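Local coordinates for protein PKS (Streptomyces sp. CNQ431, PDB 5YDA) that is the acyltransferase domain of the splenocin polyketide synthase, a broadly selective enzyme that probably transfers acyl extender units to an acyl carrier protein, at residues Arg31-Val36 with Arg80-Ala85; Pro110-Leu115 with Ala421-Ala426; Val369-Gly374 with Val395-His400. All coordinates share one frame; numbering follows the deposited sequence.

Interaction 1 (Arg31-Val36 with Arg80-Ala85); sequences RLVLPV and RLTVSA
A two-stranded antiparallel sheet is formed where strand 32-36 meets strand 80-85, and its first rung joins Leu32 to Ala85: Leu32 N donates to Ala85 O over 2.8 Å and Ala85 N returns the bond to Leu32 O. The hydrogen-bonded pairs Leu34-Val83 and Val36-Leu81 repeat this exchange. The straightest of the six bonds is Leu34 N to Val83 O, 172° at the hydrogen; the longest is Val83 N to Leu34 O at 3.3 Å. The sheet belongs to the CurL-like region of the synthase, and each of its faces is backed by helices. On the face of Leu34, Val36, Leu81 and Val83, Val83 CG2 reaches across to Leu34 CB at 3.7 Å, and Leu34 also packs on helix 63-72 and helix 88-97. With chi1 at 61°, Leu81 CG sits between its backbone N and carbonyl carbon, and CD1 comes back to within 4.0 Å of Val36 CB, the two side chains running side by side. The other face carries Val33, whose CG1 is 3.8 Å from Thr82 CB, and is met by helix 407-420, where Trp419 touches Pro35 and Thr82. Ser84 OG on this face is hydrogen-bonded to Glu413 of that helix.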
ATOM      1  N   ARG A  31      -6.264  -0.764  22.882  1.00 39.27           N
ATOM      2  CA  ARG A  31      -5.024  -0.178  22.376  1.00 42.76           C
ATOM      3  C   ARG A  31      -5.180   1.316  22.112  1.00 40.30           C
ATOM      4  O   ARG A  31      -6.140   1.757  21.474  1.00 45.65           O
ATOM      5  CB  ARG A  31      -4.585  -0.894  21.104  1.00 39.86           C
ATOM      6  CG  ARG A  31      -3.246  -0.441  20.545  1.00 39.83           C
ATOM      7  CD  ARG A  31      -2.830  -1.336  19.364  1.00 39.23           C
ATOM      8  NE  ARG A  31      -2.515  -2.703  19.789  1.00 42.44           N
ATOM      9  CZ  ARG A  31      -3.286  -3.766  19.553  1.00 46.68           C
ATOM     10  NH1 ARG A  31      -4.435  -3.630  18.874  1.00 39.40           N
ATOM     11  NH2 ARG A  31      -2.904  -4.968  19.994  1.00 43.61           N
ATOM     12  N   LEU A  32      -4.221   2.095  22.606  1.00 37.94           N
ATOM     13  CA  LEU A  32      -4.232   3.544  22.470  1.00 39.14           C
ATOM     14  C   LEU A  32      -2.851   4.024  22.050  1.00 38.34           C
ATOM     15  O   LEU A  32      -1.836   3.362  22.292  1.00 32.40           O
ATOM     16  CB  LEU A  32      -4.639   4.232  23.781  1.00 41.60           C
ATOM     17  CG  LEU A  32      -6.086   4.015  24.223  1.00 50.17           C
ATOM     18  CD1 LEU A  32      -6.283   4.567  25.628  1.00 51.39           C
ATOM     19  CD2 LEU A  32      -7.055   4.675  23.226  1.00 53.73           C
ATOM     20  N   VAL A  33      -2.829   5.204  21.429  1.00 36.12           N
ATOM     21  CA  VAL A  33      -1.601   5.870  21.021  1.00 35.87           C
ATOM     22  C   VAL A  33      -1.304   6.972  22.027  1.00 40.03           C
ATOM     23  O   VAL A  33      -2.187   7.777  22.344  1.00 41.71           O
ATOM     24  CB  VAL A  33      -1.738   6.444  19.602  1.00 33.24           C
ATOM     25  CG1 VAL A  33      -0.437   7.091  19.150  1.00 32.87           C
ATOM     26  CG2 VAL A  33      -2.186   5.357  18.635  1.00 34.16           C
ATOM     27  N   LEU A  34      -0.067   7.008  22.533  1.00 37.08           N
ATOM     28  CA  LEU A  34       0.371   8.058  23.450  1.00 37.10           C
ATOM     29  C   LEU A  34       1.324   9.007  22.734  1.00 35.43           C
ATOM     30  O   LEU A  34       2.431   8.590  22.354  1.00 34.23           O
ATOM     31  CB  LEU A  34       1.056   7.456  24.677  1.00 36.76           C
ATOM     32  CG  LEU A  34       0.280   6.388  25.451  1.00 41.17           C
ATOM     33  CD1 LEU A  34       1.047   5.971  26.682  1.00 43.65           C
ATOM     34  CD2 LEU A  34      -1.104   6.885  25.830  1.00 44.18           C
ATOM     35  N   PRO A  35       0.963  10.276  22.538  1.00 36.84           N
ATOM     36  CA  PRO A  35       1.875  11.225  21.883  1.00 35.29           C
ATOM     37  C   PRO A  35       2.820  11.900  22.862  1.00 40.84           C
ATOM     38  O   PRO A  35       2.466  12.209  24.003  1.00 44.08           O
ATOM     39  CB  PRO A  35       0.910  12.257  21.288  1.00 40.13           C
ATOM     40  CG  PRO A  35      -0.218  12.306  22.292  1.00 40.58           C
ATOM     41  CD  PRO A  35      -0.354  10.879  22.825  1.00 43.30           C
ATOM     42  N   VAL A  36       4.043  12.140  22.392  1.00 38.80           N
ATOM     43  CA  VAL A  36       5.082  12.832  23.148  1.00 37.47           C
ATOM     44  C   VAL A  36       5.749  13.822  22.207  1.00 44.91           C
ATOM     45  O   VAL A  36       6.166  13.446  21.105  1.00 45.26           O
ATOM     46  CB  VAL A  36       6.141  11.864  23.714  1.00 42.96           C
ATOM     47  CG1 VAL A  36       7.109  12.606  24.622  1.00 44.64           C
ATOM     48  CG2 VAL A  36       5.493  10.693  24.440  1.00 43.03           C
ATOM     49  N   ARG A  80       8.621  14.770  17.792  1.00 44.80           N
ATOM     50  CA  ARG A  80       7.520  13.926  18.235  1.00 40.74           C
ATOM     51  C   ARG A  80       7.889  12.452  18.185  1.00 38.04           C
ATOM     52  O   ARG A  80       8.654  12.018  17.321  1.00 41.83           O
ATOM     53  CB  ARG A  80       6.274  14.137  17.371  1.00 37.42           C
ATOM     54  CG  ARG A  80       5.882  15.571  17.194  1.00 38.35           C
ATOM     55  CD  ARG A  80       4.608  15.716  16.371  1.00 37.50           C
ATOM     56  NE  ARG A  80       4.122  17.092  16.441  1.00 42.30           N
ATOM     57  CZ  ARG A  80       3.097  17.577  15.751  1.00 45.71           C
ATOM     58  NH1 ARG A  80       2.416  16.800  14.911  1.00 43.63           N
ATOM     59  NH2 ARG A  80       2.746  18.849  15.909  1.00 46.45           N
ATOM     60  N   LEU A  81       7.314  11.683  19.111  1.00 41.73           N
ATOM     61  CA  LEU A  81       7.250  10.230  18.984  1.00 38.21           C
ATOM     62  C   LEU A  81       5.968   9.738  19.649  1.00 38.06           C
ATOM     63  O   LEU A  81       5.292  10.474  20.367  1.00 37.34           O
ATOM     64  CB  LEU A  81       8.488   9.535  19.575  1.00 35.34           C
ATOM     65  CG  LEU A  81       8.898   9.637  21.049  1.00 39.71           C
ATOM     66  CD1 LEU A  81       8.008   8.821  21.979  1.00 34.56           C
ATOM     67  CD2 LEU A  81      10.349   9.191  21.187  1.00 41.36           C
ATOM     68  N   THR A  82       5.632   8.479  19.394  1.00 33.22           N
ATOM     69  CA  THR A  82       4.467   7.868  20.006  1.00 32.44           C
ATOM     70  C   THR A  82       4.823   6.459  20.431  1.00 31.50           C
ATOM     71  O   THR A  82       5.778   5.865  19.929  1.00 32.25           O
ATOM     72  CB  THR A  82       3.249   7.790  19.070  1.00 32.68           C
ATOM     73  OG1 THR A  82       3.552   6.930  17.959  1.00 30.83           O
ATOM     74  CG2 THR A  82       2.820   9.169  18.579  1.00 28.21           C
ATOM     75  N   VAL A  83       4.034   5.935  21.370  1.00 32.57           N
ATOM     76  CA  VAL A  83       3.983   4.513  21.667  1.00 31.38           C
ATOM     77  C   VAL A  83       2.536   4.067  21.529  1.00 31.51           C
ATOM     78  O   VAL A  83       1.612   4.878  21.606  1.00 33.15           O
ATOM     79  CB  VAL A  83       4.534   4.184  23.074  1.00 35.60           C
ATOM     80  CG1 VAL A  83       5.992   4.603  23.178  1.00 35.66           C
ATOM     81  CG2 VAL A  83       3.696   4.869  24.153  1.00 33.55           C
ATOM     82  N   SER A  84       2.350   2.776  21.279  1.00 27.53           N
ATOM     83  CA  SER A  84       1.050   2.129  21.307  1.00 32.08           C
ATOM     84  C   SER A  84       1.020   1.162  22.480  1.00 38.99           C
ATOM     85  O   SER A  84       1.998   0.448  22.719  1.00 35.34           O
ATOM     86  CB  SER A  84       0.783   1.351  20.013  1.00 29.51           C
ATOM     87  OG  SER A  84       0.834   2.201  18.888  1.00 41.43           O
ATOM     88  N   ALA A  85      -0.104   1.121  23.196  1.00 33.98           N
ATOM     89  CA  ALA A  85      -0.191   0.263  24.367  1.00 33.63           C
ATOM     90  C   ALA A  85      -1.649  -0.062  24.656  1.00 38.21           C
ATOM     91  O   ALA A  85      -2.535   0.767  24.433  1.00 41.74           O
ATOM     92  CB  ALA A  85       0.450   0.927  25.590  1.00 33.94           C
TER

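Interaction 2 (Pro110-Leu115 with Ala421-Ala426); sequences PKVAFL and AGVDAA
Pro110 lays the CG-CD edge of its ring against the backbone of Ala421 and Gly422, at the end of helix 407-420. Its CG is 3.5 Å from Ala421 O, while CD is 3.5 Å from Gly422 O, so neighbouring ring carbons each meet a different carbonyl. Gly422 is the first residue to leave the helical conformation; its phi of 114° and two bonds back into the last turn define a Schellman motif. Next along the chain, Val423 centres an inverse gamma turn and uses one methyl for both partners: CG2 touches Pro110 CG at 3.9 Å and Val112 CG2 at 3.7 Å. In Val423 that methyl stands anti to the carbonyl carbon, since CG1 takes the place opposite the backbone N (chi1 -173°). Val112 opens strand 112-116 of the mixed sheet, so the contact joins the start of a sheet strand to the turn that leaves helix 407-420. Ring carbons face two carbonyl oxygens, and methyls meet the ring and each other; with no direct hydrogen bond between the segments, the fit rests on van der Waals packing.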
ATOM      1  N   PRO A 110       2.979  18.397   6.354  1.00 42.18           N
ATOM      2  CA  PRO A 110       3.449  17.554   5.248  1.00 39.81           C
ATOM      3  C   PRO A 110       2.299  17.103   4.361  1.00 33.19           C
ATOM      4  O   PRO A 110       1.169  16.925   4.817  1.00 35.62           O
ATOM      5  CB  PRO A 110       4.087  16.355   5.967  1.00 36.18           C
ATOM      6  CG  PRO A 110       3.384  16.291   7.277  1.00 37.89           C
ATOM      7  CD  PRO A 110       3.163  17.739   7.660  1.00 38.26           C
ATOM      8  N   LYS A 111       2.596  16.937   3.077  1.00 31.93           N
ATOM      9  CA  LYS A 111       1.673  16.238   2.195  1.00 33.85           C
ATOM     10  C   LYS A 111       1.745  14.728   2.447  1.00 31.22           C
ATOM     11  O   LYS A 111       2.730  14.206   2.980  1.00 26.96           O
ATOM     12  CB  LYS A 111       1.995  16.536   0.732  1.00 34.18           C
ATOM     13  CG  LYS A 111       1.975  18.009   0.374  1.00 36.64           C
ATOM     14  CD  LYS A 111       0.558  18.543   0.352  1.00 43.38           C
ATOM     15  CE  LYS A 111       0.542  20.035   0.090  1.00 46.27           C
ATOM     16  NZ  LYS A 111      -0.503  20.716   0.901  1.00 51.82           N
ATOM     17  N   VAL A 112       0.687  14.023   2.049  1.00 28.56           N
ATOM     18  CA  VAL A 112       0.578  12.583   2.257  1.00 27.21           C
ATOM     19  C   VAL A 112       0.280  11.910   0.921  1.00 26.47           C
ATOM     20  O   VAL A 112      -0.613  12.348   0.185  1.00 24.50           O
ATOM     21  CB  VAL A 112      -0.522  12.251   3.287  1.00 28.19           C
ATOM     22  CG1 VAL A 112      -0.725  10.725   3.426  1.00 23.56           C
ATOM     23  CG2 VAL A 112      -0.200  12.898   4.630  1.00 27.22           C
ATOM     24  N   ALA A 113       0.996  10.824   0.621  1.00 24.16           N
ATOM     25  CA  ALA A 113       0.719  10.018  -0.562  1.00 25.42           C
ATOM     26  C   ALA A 113       0.435   8.574  -0.159  1.00 22.88           C
ATOM     27  O   ALA A 113       1.078   8.036   0.745  1.00 23.30           O
ATOM     28  CB  ALA A 113       1.892  10.069  -1.552  1.00 20.95           C
ATOM     29  N   PHE A 114      -0.537   7.950  -0.823  1.00 20.53           N
ATOM     30  CA  PHE A 114      -0.820   6.532  -0.648  1.00 18.82           C
ATOM     31  C   PHE A 114      -0.149   5.754  -1.772  1.00 22.84           C
ATOM     32  O   PHE A 114      -0.285   6.122  -2.950  1.00 22.59           O
ATOM     33  CB  PHE A 114      -2.327   6.242  -0.663  1.00 20.44           C
ATOM     34  CG  PHE A 114      -3.052   6.627   0.595  1.00 21.19           C
ATOM     35  CD1 PHE A 114      -2.375   7.164   1.680  1.00 21.49           C
ATOM     36  CD2 PHE A 114      -4.431   6.453   0.687  1.00 21.49           C
ATOM     37  CE1 PHE A 114      -3.064   7.520   2.838  1.00 22.58           C
ATOM     38  CE2 PHE A 114      -5.111   6.801   1.831  1.00 19.66           C
ATOM     39  CZ  PHE A 114      -4.426   7.334   2.910  1.00 21.94           C
ATOM     40  N   LEU A 115       0.551   4.674  -1.414  1.00 18.56           N
ATOM     41  CA  LEU A 115       1.179   3.772  -2.379  1.00 19.58           C
ATOM     42  C   LEU A 115       0.438   2.434  -2.350  1.00 21.27           C
ATOM     43  O   LEU A 115       0.357   1.789  -1.298  1.00 19.35           O
ATOM     44  CB  LEU A 115       2.666   3.573  -2.064  1.00 16.16           C
ATOM     45  CG  LEU A 115       3.686   4.661  -2.487  1.00 27.53           C
ATOM     46  CD1 LEU A 115       3.248   6.080  -2.114  1.00 21.50           C
ATOM     47  CD2 LEU A 115       5.077   4.384  -1.897  1.00 23.52           C
ATOM     48  N   ALA A 421       5.211  12.662  12.236  1.00 34.39           N
ATOM     49  CA  ALA A 421       5.754  13.374  11.089  1.00 30.90           C
ATOM     50  C   ALA A 421       5.047  14.694  10.831  1.00 37.60           C
ATOM     51  O   ALA A 421       5.503  15.465   9.976  1.00 41.50           O
ATOM     52  CB  ALA A 421       5.672  12.501   9.833  1.00 28.42           C
ATOM     53  N   GLY A 422       3.946  14.972  11.528  1.00 36.27           N
ATOM     54  CA  GLY A 422       3.228  16.213  11.353  1.00 33.98           C
ATOM     55  C   GLY A 422       1.837  16.090  10.767  1.00 36.37           C
ATOM     56  O   GLY A 422       1.225  17.120  10.467  1.00 40.66           O
ATOM     57  N   VAL A 423       1.314  14.878  10.594  1.00 37.25           N
ATOM     58  CA  VAL A 423      -0.055  14.689  10.100  1.00 34.77           C
ATOM     59  C   VAL A 423      -0.942  14.636  11.336  1.00 37.13           C
ATOM     60  O   VAL A 423      -1.270  13.565  11.856  1.00 35.97           O
ATOM     61  CB  VAL A 423      -0.182  13.443   9.227  1.00 30.09           C
ATOM     62  CG1 VAL A 423      -1.576  13.381   8.610  1.00 29.55           C
ATOM     63  CG2 VAL A 423       0.882  13.439   8.142  1.00 27.54           C
ATOM     64  N   ASP A 424      -1.343  15.815  11.824  1.00 35.56           N
ATOM     65  CA  ASP A 424      -1.952  15.886  13.148  1.00 36.21           C
ATOM     66  C   ASP A 424      -3.242  15.079  13.226  1.00 37.93           C
ATOM     67  O   ASP A 424      -3.513  14.430  14.242  1.00 37.28           O
ATOM     68  CB  ASP A 424      -2.216  17.339  13.530  1.00 36.89           C
ATOM     69  CG  ASP A 424      -0.941  18.158  13.659  1.00 40.90           C
ATOM     70  OD1 ASP A 424      -1.045  19.394  13.569  1.00 46.99           O
ATOM     71  OD2 ASP A 424       0.158  17.587  13.860  1.00 41.21           O
ATOM     72  N   ALA A 425      -4.052  15.099  12.167  1.00 34.77           N
ATOM     73  CA  ALA A 425      -5.305  14.362  12.223  1.00 30.93           C
ATOM     74  C   ALA A 425      -5.099  12.855  12.328  1.00 34.99           C
ATOM     75  O   ALA A 425      -6.077  12.128  12.546  1.00 35.07           O
ATOM     76  CB  ALA A 425      -6.162  14.688  10.995  1.00 27.84           C
ATOM     77  N   ALA A 426      -3.868  12.361  12.178  1.00 33.41           N
ATOM     78  CA  ALA A 426      -3.662  10.923  12.269  1.00 35.55           C
ATOM     79  C   ALA A 426      -3.812  10.401  13.694  1.00 33.59           C
ATOM     80  O   ALA A 426      -4.115   9.217  13.868  1.00 31.93           O
ATOM     81  CB  ALA A 426      -2.292  10.543  11.714  1.00 28.72           C
TER

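Interaction 3 (Val369-Gly374 with Val395-His400); sequences VLVEIG and VTTMRH
The CB of Thr397 points toward segment 369-374 and is modelled only 3.0 Å from Glu372 O, a crowding as doubtful as the eclipsed chi1 of -119°. From CB, the CG2 branch goes on to Gly374 N, at 3.6 Å; OG1 stays 3.7 Å from Glu372 O and 4.2 Å from Val371 CG1, buried and without a polar partner in the model. Earlier along both segments, the backbones run nearly parallel, 11° apart end to end. Val395 N donates to Leu370 O at 2.8 Å, and Val395 O accepts from Glu372 N, which makes Val371-Val395 a parallel bridge. Val395 CG2 crosses to Val369 CG1 at 3.9 Å. Past the bridge the chains separate, and one water lies between them, accepting from Thr397 N (2.9 Å) and lying so close to Gly374 O, 2.5 Å, that this second link is doubtful. The carboxylate of Glu372 is held by Thr380 OG1 and Leu379 N. Strand 394-395 forms one edge of the mixed sheet, beside strand 369-372, whose other neighbour is strand 112-116. Helix 407-420 packs on Val369, Val371 and Val395, while helix 169-188 meets Ile373, Thr397 and Met398.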
ATOM      1  N   VAL A 369       4.999  12.471   2.763  1.00 23.94           N
ATOM      2  CA  VAL A 369       5.075  11.207   3.480  1.00 23.41           C
ATOM      3  C   VAL A 369       4.528  10.104   2.579  1.00 25.76           C
ATOM      4  O   VAL A 369       3.456  10.244   1.972  1.00 26.90           O
ATOM      5  CB  VAL A 369       4.298  11.301   4.805  1.00 27.57           C
ATOM      6  CG1 VAL A 369       4.381   9.983   5.580  1.00 22.58           C
ATOM      7  CG2 VAL A 369       4.803  12.470   5.675  1.00 20.42           C
ATOM      8  N   LEU A 370       5.265   9.008   2.470  1.00 23.97           N
ATOM      9  CA  LEU A 370       4.873   7.891   1.615  1.00 25.16           C
ATOM     10  C   LEU A 370       4.240   6.794   2.474  1.00 23.26           C
ATOM     11  O   LEU A 370       4.911   6.198   3.329  1.00 25.14           O
ATOM     12  CB  LEU A 370       6.076   7.354   0.844  1.00 24.52           C
ATOM     13  CG  LEU A 370       6.838   8.381   0.019  1.00 24.84           C
ATOM     14  CD1 LEU A 370       7.927   7.696  -0.785  1.00 27.15           C
ATOM     15  CD2 LEU A 370       5.884   9.126  -0.896  1.00 26.51           C
ATOM     16  N   VAL A 371       2.959   6.529   2.246  1.00 19.00           N
ATOM     17  CA  VAL A 371       2.181   5.614   3.069  1.00 18.43           C
ATOM     18  C   VAL A 371       1.780   4.453   2.178  1.00 21.06           C
ATOM     19  O   VAL A 371       0.971   4.619   1.250  1.00 18.21           O
ATOM     20  CB  VAL A 371       0.946   6.287   3.688  1.00 21.64           C
ATOM     21  CG1 VAL A 371       0.218   5.324   4.616  1.00 17.32           C
ATOM     22  CG2 VAL A 371       1.341   7.551   4.430  1.00 20.00           C
ATOM     23  N   GLU A 372       2.373   3.293   2.430  1.00 18.97           N
ATOM     24  CA  GLU A 372       2.023   2.096   1.681  1.00 23.73           C
ATOM     25  C   GLU A 372       0.720   1.535   2.240  1.00 23.48           C
ATOM     26  O   GLU A 372       0.579   1.375   3.457  1.00 23.79           O
ATOM     27  CB  GLU A 372       3.146   1.059   1.770  1.00 20.28           C
ATOM     28  CG  GLU A 372       2.907  -0.164   0.927  1.00 22.33           C
ATOM     29  CD  GLU A 372       4.191  -0.824   0.419  1.00 25.35           C
ATOM     30  OE1 GLU A 372       5.309  -0.454   0.868  1.00 23.28           O
ATOM     31  OE2 GLU A 372       4.066  -1.740  -0.419  1.00 24.75           O
ATOM     32  N   ILE A 373      -0.230   1.252   1.350  1.00 22.07           N
ATOM     33  CA  ILE A 373      -1.579   0.813   1.698  1.00 19.78           C
ATOM     34  C   ILE A 373      -1.716  -0.623   1.223  1.00 19.24           C
ATOM     35  O   ILE A 373      -1.935  -0.873   0.034  1.00 23.66           O
ATOM     36  CB  ILE A 373      -2.651   1.694   1.045  1.00 21.17           C
ATOM     37  CG1 ILE A 373      -2.458   3.153   1.440  1.00 19.50           C
ATOM     38  CG2 ILE A 373      -4.078   1.176   1.350  1.00 14.95           C
ATOM     39  CD1 ILE A 373      -2.485   3.354   2.906  1.00 22.49           C
ATOM     40  N   GLY A 374      -1.656  -1.565   2.140  1.00 19.89           N
ATOM     41  CA  GLY A 374      -1.730  -2.963   1.783  1.00 19.85           C
ATOM     42  C   GLY A 374      -0.646  -3.727   2.504  1.00 20.87           C
ATOM     43  O   GLY A 374       0.204  -3.136   3.185  1.00 21.87           O
ATOM     44  N   VAL A 395       5.831   5.122   5.697  1.00 19.80           N
ATOM     45  CA  VAL A 395       4.978   4.560   6.729  1.00 23.50           C
ATOM     46  C   VAL A 395       4.379   3.290   6.174  1.00 23.59           C
ATOM     47  O   VAL A 395       3.878   3.267   5.044  1.00 24.05           O
ATOM     48  CB  VAL A 395       3.854   5.517   7.158  1.00 23.47           C
ATOM     49  CG1 VAL A 395       2.881   4.785   8.096  1.00 22.08           C
ATOM     50  CG2 VAL A 395       4.430   6.766   7.802  1.00 21.09           C
ATOM     51  N   THR A 396       4.427   2.249   6.966  1.00 21.06           N
ATOM     52  CA  THR A 396       3.906   0.962   6.579  1.00 24.63           C
ATOM     53  C   THR A 396       2.649   0.688   7.395  1.00 23.51           C
ATOM     54  O   THR A 396       2.497   1.163   8.523  1.00 22.13           O
ATOM     55  CB  THR A 396       5.010  -0.089   6.754  1.00 22.14           C
ATOM     56  OG1 THR A 396       5.267  -0.679   5.479  1.00 38.70           O
ATOM     57  CG2 THR A 396       4.665  -1.125   7.765  1.00 25.78           C
ATOM     58  N   THR A 397       1.746  -0.075   6.817  1.00 20.79           N
ATOM     59  CA  THR A 397       0.367  -0.043   7.253  1.00 24.32           C
ATOM     60  C   THR A 397      -0.233  -1.430   7.496  1.00 24.58           C
ATOM     61  O   THR A 397      -1.204  -1.546   8.255  1.00 21.70           O
ATOM     62  CB  THR A 397      -0.420   0.770   6.203  1.00 25.48           C
ATOM     63  OG1 THR A 397      -1.019   1.931   6.782  1.00 29.81           O
ATOM     64  CG2 THR A 397      -1.372  -0.019   5.424  1.00 19.18           C
ATOM     65  N   MET A 398       0.361  -2.489   6.964  1.00 21.37           N
ATOM     66  CA  MET A 398      -0.151  -3.830   7.192  1.00 26.39           C
ATOM     67  C   MET A 398       1.016  -4.816   7.116  1.00 25.81           C
ATOM     68  O   MET A 398       1.889  -4.706   6.239  1.00 23.77           O
ATOM     69  CB  MET A 398      -1.266  -4.155   6.170  1.00 20.93           C
ATOM     70  CG  MET A 398      -1.748  -5.599   6.142  1.00 22.01           C
ATOM     71  SD  MET A 398      -3.268  -5.818   5.148  1.00 23.05           S
ATOM     72  CE  MET A 398      -4.461  -5.044   6.240  1.00 20.32           C
ATOM     73  N   ARG A 399       1.012  -5.781   8.033  1.00 23.90           N
ATOM     74  CA  ARG A 399       2.130  -6.704   8.199  1.00 23.21           C
ATOM     75  C   ARG A 399       2.235  -7.672   7.021  1.00 24.98           C
ATOM     76  O   ARG A 399       1.268  -7.922   6.295  1.00 23.11           O
ATOM     77  CB  ARG A 399       1.955  -7.514   9.484  1.00 21.91           C
ATOM     78  CG  ARG A 399       0.767  -8.471   9.379  1.00 26.66           C
ATOM     79  CD  ARG A 399       0.452  -9.174  10.678  1.00 27.98           C
ATOM     80  NE  ARG A 399      -0.763  -9.970  10.569  1.00 25.79           N
ATOM     81  CZ  ARG A 399      -0.811 -11.199  10.055  1.00 28.62           C
ATOM     82  NH1 ARG A 399       0.289 -11.784   9.597  1.00 29.37           N
ATOM     83  NH2 ARG A 399      -1.963 -11.849   9.993  1.00 27.08           N
ATOM     84  N   HIS A 400       3.432  -8.247   6.865  1.00 29.50           N
ATOM     85  CA  HIS A 400       3.674  -9.368   5.963  1.00 29.60           C
ATOM     86  C   HIS A 400       2.994 -10.631   6.481  1.00 26.40           C
ATOM     87  O   HIS A 400       2.672 -10.746   7.665  1.00 24.25           O
ATOM     88  CB  HIS A 400       5.177  -9.646   5.811  1.00 30.15           C
ATOM     89  CG  HIS A 400       5.870  -8.735   4.848  1.00 39.81           C
ATOM     90  ND1 HIS A 400       6.701  -7.713   5.257  1.00 44.03           N
ATOM     91  CD2 HIS A 400       5.863  -8.697   3.491  1.00 41.93           C
ATOM     92  CE1 HIS A 400       7.183  -7.089   4.194  1.00 41.95           C
ATOM     93  NE2 HIS A 400       6.686  -7.664   3.110  1.00 40.17           N
TER
HETATM   94  O   HOH W   1       1.848  -1.800   4.497  1.00 20.62           O

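How the interactions relate
All three contacts are largely buried, but their places differ: the centre of interaction 3 lies about 5 Å from that of the chain, interaction 2 about 14 Å and interaction 1 about 23 Å, so interaction 3 is central and interaction 1 peripheral. Interactions 2 and 3 share the mixed sheet, where probable hydrogen bonds join Leu115 N to Val371 O at 2.7 Å and Ile373 N to Leu115 O. Interaction 1 belongs to a separate two-stranded sheet, joined to interaction 2 by the salt bridge from Arg80 NH1 to Asp424 OD2. Helix 407-420, or its exit, borders all three. Six backbone bonds knit interaction 1, two and a less certain water link serve interaction 3, and interaction 2 relies on apolar packing.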